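Local coordinates for DUF2235 domain-containing protein (Pseudomonas aeruginosa, PDB 4O5P) that probably hydrolyses phospholipids of target-cell membranes as the type VI secretion effector Tle1, using an alpha/beta-hydrolase fold, at residues A[138-141]-A[142-146]; A[192-195]-A[196-199]; A[204-207]-A[208-211]; A[247-250]-A[251-254]; A[305-308]-A[309-312]. All coordinates share one frame; numbering follows the deposited sequence.

From the N terminus, interaction 1 is the N-terminal end of helix 139-162. Interaction 2 caps the start of helix 195-219, and interaction 3 lies farther along that same helix, its centre about 19 Å from that of interaction 2. Interaction 4 is the C-terminal end of helix 238-254, and interaction 5 is an extended piece of the loop between strands 294-299 and 331-336. All five are local and follow in series; none encloses or crosses another. Trp249 and Glu252 of interaction 4 join three of them: Ile146 of interaction 1 packs on the indole, and Arg199 of interaction 2 salt-bridges Glu252. Asn248 binds backbone carbonyls of interaction 5.

Interaction 1. Residues A[138-141]-A[142-146]; sequences GAEG and GENRI
With CG set beside its own backbone N (chi1 -72°) and the chain then extended as far as NE, Arg145 turns its guanidinium at the last torsion (chi4 68°), bringing NH1 to the carbonyl of Gly141, one turn earlier. NH1 of Arg145 lies 2.9 Å from O of Gly141, which sits in the guanidinium plane at its edge. The nitrogen stands above the carbonyl plane, 54° out of it, away from the lone-pair directions. Arg145 N, at 3.0 Å from the same Gly141 O, comes from the opposite face, and the oxygen is thus gripped by two donors of one residue. This is the N-terminal turn of helix 139-162, where Glu143 N to Ala139 O (3.1 Å) and Asn144 N to Glu140 O (2.9 Å) begin the i to i+4 ladder. Asn144 lays its amide carbon CG 3.2 Å from Glu140 O, while the side chain of Glu143 comes near that oxygen only at CB and sends its carboxylate to Thr180. Gly141 offers no side chain where the arginine tip passes; its C lies 3.3 Å from NH1. Glu128 forms a salt bridge with the same NH1, and Pro117 O accepts from NE, fixing the rotation of the guanidinium.

Interaction 2. Residues A[192-195]-A[196-199]; sequences LENG and EKKR
Asn194 caps the helix that starts at Gly195: its OD1 accepts from Lys197 N at 3.1 Å, the N-H pointing almost straight at it (174°), though the donor stands well above the amide plane. The CG of Asn194 lies anti to its backbone N (chi1 -176°), which swings the amide over the first turn. Two backbone bonds close that turn, Lys198 N to Asn194 O and Arg199 N to Gly195 O (2.9 Å). The charged pair is Glu193 and Lys198. The lysine, bent at its third torsion, brings NZ to 2.5 Å from OE1 of Glu193, on the syn side of the carboxylate, and donates to Ser179 O as well. Among the van der Waals contacts, CG of Lys197 lies against the amide carbon CG of Asn194 at 3.7 Å. The guanidinium of Arg199 lays one face over the backbone of Gly195, with C 3.2 Å from NH1, and its charge is met by Glu252 and the ring of Trp249. The N-cap meets an N-H that the first turn cannot pair internally, and the acid of Glu193, just ahead of the helix, probably interacts favourably with the helix dipole.

Interaction 3. Residues A[204-207]-A[208-211]; sequences EPKL and KELE
Glu204 and Lys208 meet at their charged ends: NZ of Lys208 sits 2.6 Å from OE1 of Glu204, approaching from above the carboxylate plane, 47° out of it. The methylene CE of Lys208 also rests 3.2 Å from OE2 of Glu204, over the same face. A second salt bridge, between Lys206 and Glu209, is weaker, with NZ 3.3 Å from OE2. Here the two side chains run side by side in the same direction, and CD of the lysine lies 3.7 Å from OE1 of Glu209. The chains reach these positions differently. Lys208 is extended beyond CG, whereas Lys206 is bent at its second and third torsions (54° and 81°), and Glu209, extended beyond CG, reaches back along the helix to meet its ammonium. Both pairs belong to helix 195-219, with i to i+4 spacing for Glu204 and Lys208 and i to i+3 for Lys206 and Glu209. The helix is kinked at Pro205 and Lys206, whose backbone N atoms have no bond to the turn before. From there the ladder is regular: Lys208 N to Glu204 O, Glu209 N to Pro205 O, and Leu210 N to Lys206 O at 2.9 Å. Next to the last bond, CG of Leu210 comes 3.0 Å from Lys206 O. Farther out, Leu210 turns to helix 139-162, packing on Leu157 and Phe158, and Lys206 touches Val154 of that helix; the Glu204 and Lys208 pair lies on the protein surface.

Interaction 4. Residues A[247-250]-A[251-254]; sequences ANWL and QELT
The last turns of helix 238-254 carry regular i to i+4 bonds from Gln251 N to Ala247 O and from Glu252 N to Asn248 O (2.9 Å), while the final one, Thr254 N to Leu250 O, is weak. The helix follows strand 225-236 and a Gly-x-Ser-x-Gly sequence that resembles the nucleophile elbow of alpha/beta-hydrolases; this is its far end. Thr254 holds OG1 in the crowded position between its backbone N and carbonyl carbon (chi1 59°), from which the hydroxyl donates to Leu250 O at 2.8 Å, above the carbonyl plane. The threonine thereby reinforces the weak backbone bond to the same oxygen. Its CG2 meets CD1 of Leu250, and both side chains pack against Ile272 of strand 270-280. On another flank, Asn248 and Gln251 lie side by side with their amide planes 29° apart, and a water lies within reach of both OD1 and OE1. Their nitrogens turn to the loop of residues 305-310: Asn248 ND2 binds the carbonyls of Thr305 and Arg307, and Gln251 NE2 that of Asp310. Trp249 and Glu252 run in the same direction, the indole and carboxylate planes only 15° apart. Arg199 of helix 195-219 is the partner of both, whereas Ile146 and Asn147 press on the indole from helix 139-162. Within the pair, OE1 of Glu252 comes obliquely to CD1 of Trp249, at 3.9 Å.

Interaction 5. Residues A[305-308]-A[309-312]; sequences TMRL and PDEA
Arg307 and Asp310 form a salt bridge along an extended piece of loop: NH2 of Arg307 lies 2.6 Å from OD2 of Asp310, which uses its syn lone pair and sits in the guanidinium plane at its edge. NE adds a weaker bond to the same oxygen at 3.2 Å, so one carboxylate oxygen spans two donors while the two planes stand 62° apart. With its CG anti to the backbone N (chi1 -169°) and the chain extended as far as NE, the arginine reaches past Leu308 and Pro309 to the aspartate. Two waters extend the network. One accepts from Arg307 NE and donates to Leu308 O, with a weak link to Asp310 OD2; the other donates to Leu308 O at 2.9 Å. Other charges hold each partner: Asp690 meets NH1 of Arg307, and Arg351 meets OD1 of Asp310. The packing is modest, with CB of Leu308 3.6 Å from CD of Pro309. This loop belongs to the Tle1-like catalytic domain. Leu308 lies on Ile349 of strand 346-353, while Pro309 packs against Asn248 and Gln251 of helix 238-254, so that this piece of loop runs between that strand and that helix.

Interaction 1. Residues A[138-141]-A[142-146]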
loop_
_atom_site.group_PDB
_atom_site.type_symbol
_atom_site.label_atom_id
_atom_site.label_comp_id
_atom_site.label_asym_id
_atom_site.label_seq_id
_atom_site.Cartn_x
_atom_site.Cartn_y
_atom_site.Cartn_z
ATOM N N GLY A 138 -8.919 -5.356 -6.438
ATOM C CA GLY A 138 -8.518 -6.738 -6.626
ATOM C C GLY A 138 -7.007 -6.874 -6.681
ATOM O O GLY A 138 -6.294 -5.887 -6.869
ATOM N N ALA A 139 -6.522 -8.099 -6.525
ATOM C CA ALA A 139 -5.090 -8.366 -6.428
ATOM C C ALA A 139 -4.360 -8.170 -7.762
ATOM O O ALA A 139 -3.156 -7.833 -7.809
ATOM C CB ALA A 139 -4.873 -9.779 -5.908
ATOM N N GLU A 140 -5.096 -8.389 -8.847
ATOM C CA GLU A 140 -4.483 -8.418 -10.166
ATOM C C GLU A 140 -3.836 -7.080 -10.523
ATOM O O GLU A 140 -2.813 -7.054 -11.188
ATOM C CB GLU A 140 -5.487 -8.885 -11.247
ATOM C CG GLU A 140 -6.473 -7.837 -11.741
ATOM C CD GLU A 140 -7.699 -7.675 -10.848
ATOM O OE1 GLU A 140 -7.840 -8.426 -9.852
ATOM O OE2 GLU A 140 -8.532 -6.794 -11.149
ATOM N N GLY A 141 -4.407 -5.974 -10.053
ATOM C CA GLY A 141 -3.835 -4.664 -10.323
ATOM C C GLY A 141 -2.436 -4.531 -9.737
ATOM O O GLY A 141 -1.501 -3.990 -10.382
ATOM N N GLY A 142 -2.285 -5.050 -8.514
ATOM C CA GLY A 142 -0.995 -5.086 -7.852
ATOM C C GLY A 142 -0.017 -5.919 -8.667
ATOM O O GLY A 142 1.091 -5.457 -8.995
ATOM N N GLU A 143 -0.422 -7.146 -8.996
ATOM C CA GLU A 143 0.468 -8.032 -9.763
ATOM C C GLU A 143 0.926 -7.424 -11.088
ATOM O O GLU A 143 2.102 -7.516 -11.460
ATOM C CB GLU A 143 -0.193 -9.396 -10.002
ATOM C CG GLU A 143 0.552 -10.278 -10.999
ATOM C CD GLU A 143 -0.130 -11.613 -11.245
ATOM O OE1 GLU A 143 -1.320 -11.625 -11.631
ATOM O OE2 GLU A 143 0.522 -12.660 -11.055
ATOM N N ASN A 144 -0.009 -6.813 -11.812
ATOM C CA ASN A 144 0.312 -6.176 -13.087
ATOM C C ASN A 144 1.270 -5.004 -12.922
ATOM O O ASN A 144 2.100 -4.745 -13.802
ATOM C CB ASN A 144 -0.959 -5.681 -13.782
ATOM C CG ASN A 144 -1.864 -6.810 -14.225
ATOM O OD1 ASN A 144 -1.430 -7.959 -14.385
ATOM N ND2 ASN A 144 -3.135 -6.488 -14.431
ATOM N N ARG A 145 1.140 -4.282 -11.810
ATOM C CA ARG A 145 2.080 -3.190 -11.516
ATOM C C ARG A 145 3.508 -3.684 -11.210
ATOM O O ARG A 145 4.500 -3.106 -11.682
ATOM C CB ARG A 145 1.527 -2.319 -10.375
ATOM C CG ARG A 145 0.334 -1.478 -10.834
ATOM C CD ARG A 145 -0.373 -0.769 -9.667
ATOM N NE ARG A 145 -1.385 0.162 -10.153
ATOM C CZ ARG A 145 -2.513 -0.206 -10.753
ATOM N NH1 ARG A 145 -2.784 -1.497 -10.957
ATOM N NH2 ARG A 145 -3.378 0.715 -11.149
ATOM N N ILE A 146 3.606 -4.748 -10.420
ATOM C CA ILE A 146 4.900 -5.395 -10.174
ATOM C C ILE A 146 5.536 -5.851 -11.497
ATOM O O ILE A 146 6.707 -5.580 -11.769
ATOM C CB ILE A 146 4.737 -6.607 -9.220
ATOM C CG1 ILE A 146 4.211 -6.133 -7.861
ATOM C CG2 ILE A 146 6.065 -7.305 -8.996
ATOM C CD1 ILE A 146 3.513 -7.220 -7.086
#

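Interaction 2. Residues A[192-195]-A[196-199]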
loop_
_atom_site.group_PDB
_atom_site.type_symbol
_atom_site.label_atom_id
_atom_site.label_comp_id
_atom_site.label_asym_id
_atom_site.label_seq_id
_atom_site.Cartn_x
_atom_site.Cartn_y
_atom_site.Cartn_z
ATOM N N LEU A 192 -5.519 -21.747 -11.417
ATOM C CA LEU A 192 -4.234 -21.423 -10.799
ATOM C C LEU A 192 -3.067 -21.544 -11.779
ATOM O O LEU A 192 -2.874 -22.585 -12.420
ATOM C CB LEU A 192 -3.993 -22.297 -9.565
ATOM C CG LEU A 192 -2.876 -21.817 -8.632
ATOM C CD1 LEU A 192 -3.176 -20.398 -8.146
ATOM C CD2 LEU A 192 -2.699 -22.775 -7.455
ATOM N N GLU A 193 -2.293 -20.471 -11.895
ATOM C CA GLU A 193 -1.094 -20.494 -12.721
ATOM C C GLU A 193 0.141 -20.155 -11.869
ATOM O O GLU A 193 0.049 -19.452 -10.864
ATOM C CB GLU A 193 -1.227 -19.544 -13.919
ATOM C CG GLU A 193 -2.330 -19.917 -14.924
ATOM C CD GLU A 193 -2.450 -18.916 -16.076
ATOM O OE1 GLU A 193 -1.690 -17.927 -16.093
ATOM O OE2 GLU A 193 -3.309 -19.110 -16.966
ATOM N N ASN A 194 1.286 -20.685 -12.273
ATOM C CA ASN A 194 2.534 -20.490 -11.550
ATOM C C ASN A 194 3.216 -19.194 -11.996
ATOM O O ASN A 194 3.817 -19.140 -13.078
ATOM C CB ASN A 194 3.452 -21.698 -11.788
ATOM C CG ASN A 194 4.747 -21.623 -10.999
ATOM O OD1 ASN A 194 5.385 -20.581 -10.922
ATOM N ND2 ASN A 194 5.137 -22.740 -10.405
ATOM N N GLY A 195 3.123 -18.162 -11.155
ATOM C CA GLY A 195 3.683 -16.855 -11.458
ATOM C C GLY A 195 5.162 -16.842 -11.813
ATOM O O GLY A 195 5.566 -16.182 -12.773
ATOM N N GLU A 196 5.965 -17.575 -11.048
ATOM C CA GLU A 196 7.403 -17.625 -11.294
ATOM C C GLU A 196 7.680 -18.099 -12.724
ATOM O O GLU A 196 8.390 -17.434 -13.504
ATOM C CB GLU A 196 8.075 -18.543 -10.268
ATOM C CG GLU A 196 9.589 -18.380 -10.189
ATOM C CD GLU A 196 10.236 -19.249 -9.110
ATOM O OE1 GLU A 196 9.502 -19.946 -8.370
ATOM O OE2 GLU A 196 11.485 -19.232 -9.009
ATOM N N LYS A 197 7.081 -19.230 -13.080
ATOM C CA LYS A 197 7.276 -19.799 -14.410
ATOM C C LYS A 197 6.864 -18.835 -15.505
ATOM O O LYS A 197 7.593 -18.653 -16.489
ATOM C CB LYS A 197 6.500 -21.108 -14.559
ATOM C CG LYS A 197 7.078 -22.266 -13.774
ATOM C CD LYS A 197 6.270 -23.542 -14.018
ATOM C CE LYS A 197 6.867 -24.739 -13.261
ATOM N NZ LYS A 197 8.232 -25.107 -13.745
ATOM N N LYS A 198 5.695 -18.217 -15.336
ATOM C CA LYS A 198 5.161 -17.317 -16.356
ATOM C C LYS A 198 6.018 -16.065 -16.545
ATOM O O LYS A 198 6.247 -15.631 -17.675
ATOM C CB LYS A 198 3.710 -16.945 -16.047
ATOM C CG LYS A 198 2.779 -18.148 -16.081
ATOM C CD LYS A 198 1.339 -17.726 -16.274
ATOM C CE LYS A 198 1.098 -17.155 -17.652
ATOM N NZ LYS A 198 -0.313 -16.708 -17.792
ATOM N N ARG A 199 6.490 -15.493 -15.438
ATOM C CA ARG A 199 7.346 -14.309 -15.482
ATOM C C ARG A 199 8.688 -14.620 -16.161
ATOM O O ARG A 199 9.162 -13.865 -17.041
ATOM C CB ARG A 199 7.595 -13.779 -14.061
ATOM C CG ARG A 199 6.346 -13.266 -13.365
ATOM C CD ARG A 199 6.677 -12.547 -12.070
ATOM N NE ARG A 199 7.132 -13.434 -10.996
ATOM C CZ ARG A 199 6.326 -14.095 -10.157
ATOM N NH1 ARG A 199 5.006 -14.004 -10.271
ATOM N NH2 ARG A 199 6.844 -14.865 -9.208
#

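Interaction 3. Residues A[204-207]-A[208-211]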
loop_
_atom_site.group_PDB
_atom_site.type_symbol
_atom_site.label_atom_id
_atom_site.label_comp_id
_atom_site.label_asym_id
_atom_site.label_seq_id
_atom_site.Cartn_x
_atom_site.Cartn_y
_atom_site.Cartn_z
ATOM N N GLU A 204 12.284 -14.185 -20.834
ATOM C CA GLU A 204 13.452 -14.846 -21.420
ATOM C C GLU A 204 13.909 -14.403 -22.818
ATOM O O GLU A 204 15.110 -14.219 -23.026
ATOM C CB GLU A 204 13.318 -16.369 -21.344
ATOM C CG GLU A 204 13.996 -16.971 -20.119
ATOM C CD GLU A 204 15.069 -17.971 -20.500
ATOM O OE1 GLU A 204 14.754 -18.934 -21.239
ATOM O OE2 GLU A 204 16.229 -17.782 -20.071
ATOM N N PRO A 205 12.976 -14.245 -23.777
ATOM C CA PRO A 205 13.432 -13.844 -25.113
ATOM C C PRO A 205 14.195 -12.523 -25.098
ATOM O O PRO A 205 15.252 -12.417 -25.734
ATOM C CB PRO A 205 12.122 -13.665 -25.888
ATOM C CG PRO A 205 11.196 -14.620 -25.258
ATOM C CD PRO A 205 11.534 -14.566 -23.780
ATOM N N LYS A 206 13.666 -11.536 -24.386
ATOM C CA LYS A 206 14.329 -10.246 -24.288
ATOM C C LYS A 206 15.656 -10.332 -23.518
ATOM O O LYS A 206 16.664 -9.778 -23.960
ATOM C CB LYS A 206 13.386 -9.211 -23.671
ATOM C CG LYS A 206 13.467 -7.838 -24.317
ATOM C CD LYS A 206 13.261 -7.888 -25.810
ATOM C CE LYS A 206 11.798 -7.949 -26.192
ATOM N NZ LYS A 206 11.675 -8.401 -27.609
ATOM N N LEU A 207 15.671 -11.038 -22.387
ATOM C CA LEU A 207 16.903 -11.189 -21.604
ATOM C C LEU A 207 18.006 -11.869 -22.416
ATOM O O LEU A 207 19.182 -11.571 -22.246
ATOM C CB LEU A 207 16.666 -11.986 -20.318
ATOM C CG LEU A 207 15.737 -11.340 -19.297
ATOM C CD1 LEU A 207 15.514 -12.269 -18.123
ATOM C CD2 LEU A 207 16.301 -10.007 -18.836
ATOM N N LYS A 208 17.628 -12.786 -23.290
ATOM C CA LYS A 208 18.620 -13.461 -24.114
ATOM C C LYS A 208 19.131 -12.538 -25.204
ATOM O O LYS A 208 20.338 -12.487 -25.439
ATOM C CB LYS A 208 18.064 -14.761 -24.692
ATOM C CG LYS A 208 17.966 -15.870 -23.643
ATOM C CD LYS A 208 17.350 -17.137 -24.197
ATOM C CE LYS A 208 17.244 -18.205 -23.113
ATOM N NZ LYS A 208 16.158 -19.183 -23.415
ATOM N N GLU A 209 18.222 -11.800 -25.849
ATOM C CA GLU A 209 18.615 -10.816 -26.861
ATOM C C GLU A 209 19.620 -9.861 -26.253
ATOM O O GLU A 209 20.648 -9.552 -26.849
ATOM C CB GLU A 209 17.427 -9.973 -27.307
ATOM C CG GLU A 209 16.501 -10.574 -28.342
ATOM C CD GLU A 209 15.329 -9.651 -28.627
ATOM O OE1 GLU A 209 15.528 -8.413 -28.659
ATOM O OE2 GLU A 209 14.201 -10.157 -28.801
ATOM N N LEU A 210 19.302 -9.381 -25.061
ATOM C CA LEU A 210 20.104 -8.350 -24.414
ATOM C C LEU A 210 21.457 -8.892 -24.006
ATOM O O LEU A 210 22.480 -8.199 -24.118
ATOM C CB LEU A 210 19.366 -7.785 -23.191
ATOM C CG LEU A 210 18.049 -7.095 -23.555
ATOM C CD1 LEU A 210 17.427 -6.361 -22.369
ATOM C CD2 LEU A 210 18.232 -6.164 -24.718
ATOM N N GLU A 211 21.465 -10.139 -23.544
ATOM C CA GLU A 211 22.707 -10.780 -23.155
ATOM C C GLU A 211 23.598 -10.992 -24.365
ATOM O O GLU A 211 24.815 -10.828 -24.273
ATOM C CB GLU A 211 22.443 -12.113 -22.473
ATOM C CG GLU A 211 23.694 -12.669 -21.820
ATOM C CD GLU A 211 23.428 -13.868 -20.927
ATOM O OE1 GLU A 211 22.383 -14.526 -21.109
ATOM O OE2 GLU A 211 24.273 -14.155 -20.049
#

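Interaction 4. Residues A[247-250]-A[251-254]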
loop_
_atom_site.group_PDB
_atom_site.type_symbol
_atom_site.label_atom_id
_atom_site.label_comp_id
_atom_site.label_asym_id
_atom_site.label_seq_id
_atom_site.Cartn_x
_atom_site.Cartn_y
_atom_site.Cartn_z
ATOM N N ALA A 247 10.943 -6.933 -5.335
ATOM C CA ALA A 247 12.276 -7.314 -4.873
ATOM C C ALA A 247 12.439 -8.833 -4.830
ATOM O O ALA A 247 13.448 -9.364 -5.328
ATOM C CB ALA A 247 12.570 -6.697 -3.509
ATOM N N ASN A 248 11.459 -9.534 -4.252
ATOM C CA ASN A 248 11.510 -11.006 -4.255
ATOM C C ASN A 248 11.445 -11.687 -5.634
ATOM O O ASN A 248 12.231 -12.601 -5.924
ATOM C CB ASN A 248 10.445 -11.598 -3.321
ATOM C CG ASN A 248 10.861 -11.529 -1.864
ATOM O OD1 ASN A 248 11.971 -11.931 -1.508
ATOM N ND2 ASN A 248 9.993 -10.976 -1.020
ATOM N N TRP A 249 10.502 -11.277 -6.475
ATOM C CA TRP A 249 10.420 -11.815 -7.840
ATOM C C TRP A 249 11.692 -11.518 -8.657
ATOM O O TRP A 249 12.118 -12.309 -9.513
ATOM C CB TRP A 249 9.171 -11.277 -8.559
ATOM C CG TRP A 249 7.878 -11.695 -7.902
ATOM C CD1 TRP A 249 7.733 -12.457 -6.764
ATOM C CD2 TRP A 249 6.544 -11.376 -8.339
ATOM N NE1 TRP A 249 6.396 -12.625 -6.479
ATOM C CE2 TRP A 249 5.647 -11.970 -7.421
ATOM C CE3 TRP A 249 6.023 -10.651 -9.415
ATOM C CZ2 TRP A 249 4.258 -11.863 -7.554
ATOM C CZ3 TRP A 249 4.637 -10.544 -9.547
ATOM C CH2 TRP A 249 3.774 -11.140 -8.613
ATOM N N LEU A 250 12.321 -10.386 -8.375
ATOM C CA LEU A 250 13.529 -10.023 -9.086
ATOM C C LEU A 250 14.663 -10.927 -8.614
ATOM O O LEU A 250 15.458 -11.430 -9.427
ATOM C CB LEU A 250 13.855 -8.553 -8.873
ATOM C CG LEU A 250 15.141 -8.045 -9.525
ATOM C CD1 LEU A 250 15.106 -8.266 -11.043
ATOM C CD2 LEU A 250 15.331 -6.577 -9.199
ATOM N N GLN A 251 14.718 -11.151 -7.306
ATOM C CA GLN A 251 15.753 -12.016 -6.754
ATOM C C GLN A 251 15.633 -13.421 -7.316
ATOM O O GLN A 251 16.638 -14.020 -7.716
ATOM C CB GLN A 251 15.681 -12.069 -5.233
ATOM C CG GLN A 251 16.836 -12.825 -4.626
ATOM C CD GLN A 251 16.683 -13.037 -3.137
ATOM O OE1 GLN A 251 15.562 -13.106 -2.612
ATOM N NE2 GLN A 251 17.813 -13.149 -2.442
ATOM N N GLU A 252 14.402 -13.928 -7.343
ATOM C CA GLU A 252 14.094 -15.222 -7.932
ATOM C C GLU A 252 14.548 -15.288 -9.401
ATOM O O GLU A 252 15.122 -16.291 -9.838
ATOM C CB GLU A 252 12.581 -15.504 -7.800
ATOM C CG GLU A 252 11.861 -15.729 -9.133
ATOM C CD GLU A 252 10.403 -15.243 -9.151
ATOM O OE1 GLU A 252 9.633 -15.587 -8.204
ATOM O OE2 GLU A 252 10.033 -14.531 -10.132
ATOM N N LEU A 253 14.300 -14.215 -10.154
ATOM C CA LEU A 253 14.648 -14.185 -11.578
ATOM C C LEU A 253 16.149 -14.111 -11.874
ATOM O O LEU A 253 16.611 -14.570 -12.929
ATOM C CB LEU A 253 13.981 -12.991 -12.244
ATOM C CG LEU A 253 12.583 -13.236 -12.793
ATOM C CD1 LEU A 253 11.855 -11.915 -12.979
ATOM C CD2 LEU A 253 12.687 -13.979 -14.112
ATOM N N THR A 254 16.904 -13.510 -10.963
ATOM C CA THR A 254 18.288 -13.165 -11.261
ATOM C C THR A 254 19.315 -13.972 -10.471
ATOM O O THR A 254 20.516 -13.933 -10.772
ATOM C CB THR A 254 18.519 -11.669 -11.012
ATOM O OG1 THR A 254 18.209 -11.367 -9.651
ATOM C CG2 THR A 254 17.636 -10.830 -11.943
HETATM O O HOH W 1 12.767 -14.281 -3.201
#

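Interaction 5. Residues A[305-308]-A[309-312]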
loop_
_atom_site.group_PDB
_atom_site.type_symbol
_atom_site.label_atom_id
_atom_site.label_comp_id
_atom_site.label_asym_id
_atom_site.label_seq_id
_atom_site.Cartn_x
_atom_site.Cartn_y
_atom_site.Cartn_z
ATOM N N THR A 305 5.581 -13.085 0.183
ATOM C CA THR A 305 6.434 -12.180 -0.589
ATOM C C THR A 305 6.652 -10.815 0.092
ATOM O O THR A 305 7.299 -9.927 -0.454
ATOM C CB THR A 305 5.923 -12.013 -2.039
ATOM O OG1 THR A 305 4.570 -11.550 -2.026
ATOM C CG2 THR A 305 5.980 -13.357 -2.778
HETATM N N MSE A 306 6.126 -10.646 1.297
HETATM C CA MSE A 306 6.371 -9.409 2.019
HETATM C C MSE A 306 7.704 -9.471 2.746
HETATM O O MSE A 306 8.342 -8.445 3.007
HETATM C CB MSE A 306 5.241 -9.138 3.014
HETATM C CG MSE A 306 3.894 -8.849 2.334
HETATM SE SE MSE A 306 4.061 -7.285 1.176
HETATM C CE MSE A 306 4.264 -8.222 -0.514
ATOM N N ARG A 307 8.091 -10.686 3.112
ATOM C CA ARG A 307 9.361 -10.936 3.780
ATOM C C ARG A 307 10.492 -10.385 2.916
ATOM O O ARG A 307 10.586 -10.732 1.733
ATOM C CB ARG A 307 9.525 -12.444 3.931
ATOM C CG ARG A 307 10.650 -12.866 4.816
ATOM C CD ARG A 307 10.979 -14.350 4.591
ATOM N NE ARG A 307 12.273 -14.630 5.188
ATOM C CZ ARG A 307 12.443 -14.919 6.473
ATOM N NH1 ARG A 307 11.383 -15.004 7.282
ATOM N NH2 ARG A 307 13.666 -15.133 6.944
ATOM N N LEU A 308 11.335 -9.520 3.475
ATOM C CA LEU A 308 12.388 -8.913 2.660
ATOM C C LEU A 308 13.342 -10.015 2.157
ATOM O O LEU A 308 13.433 -11.079 2.777
ATOM C CB LEU A 308 13.147 -7.842 3.443
ATOM C CG LEU A 308 12.486 -6.530 3.888
ATOM C CD1 LEU A 308 13.520 -5.689 4.600
ATOM C CD2 LEU A 308 11.908 -5.718 2.746
ATOM N N PRO A 309 14.008 -9.787 1.008
ATOM C CA PRO A 309 14.916 -10.821 0.477
ATOM C C PRO A 309 16.004 -11.214 1.472
ATOM O O PRO A 309 16.608 -10.338 2.110
ATOM C CB PRO A 309 15.556 -10.136 -0.740
ATOM C CG PRO A 309 14.504 -9.214 -1.240
ATOM C CD PRO A 309 13.802 -8.695 0.037
ATOM N N ASP A 310 16.230 -12.517 1.613
ATOM C CA ASP A 310 17.302 -13.016 2.460
ATOM C C ASP A 310 18.546 -13.272 1.622
ATOM O O ASP A 310 18.474 -13.849 0.535
ATOM C CB ASP A 310 16.887 -14.293 3.191
ATOM C CG ASP A 310 16.355 -14.016 4.583
ATOM O OD1 ASP A 310 16.864 -13.078 5.243
ATOM O OD2 ASP A 310 15.447 -14.740 5.025
ATOM N N GLU A 311 19.680 -12.817 2.135
ATOM C CA GLU A 311 20.949 -13.012 1.465
ATOM C C GLU A 311 21.435 -14.434 1.717
ATOM O O GLU A 311 21.109 -15.039 2.747
ATOM C CB GLU A 311 21.971 -11.994 1.970
ATOM C CG GLU A 311 21.540 -10.530 1.813
ATOM C CD GLU A 311 21.210 -10.141 0.371
ATOM O OE1 GLU A 311 21.707 -10.797 -0.576
ATOM O OE2 GLU A 311 20.442 -9.171 0.182
ATOM N N ALA A 312 22.197 -14.974 0.768
ATOM C CA ALA A 312 22.691 -16.350 0.855
ATOM C C ALA A 312 23.961 -16.494 1.711
ATOM O O ALA A 312 24.300 -15.615 2.508
ATOM C CB ALA A 312 22.926 -16.919 -0.543
HETATM O O HOH W 2 13.849 -14.301 2.831
HETATM O O HOH W 3 14.644 -10.944 5.407
#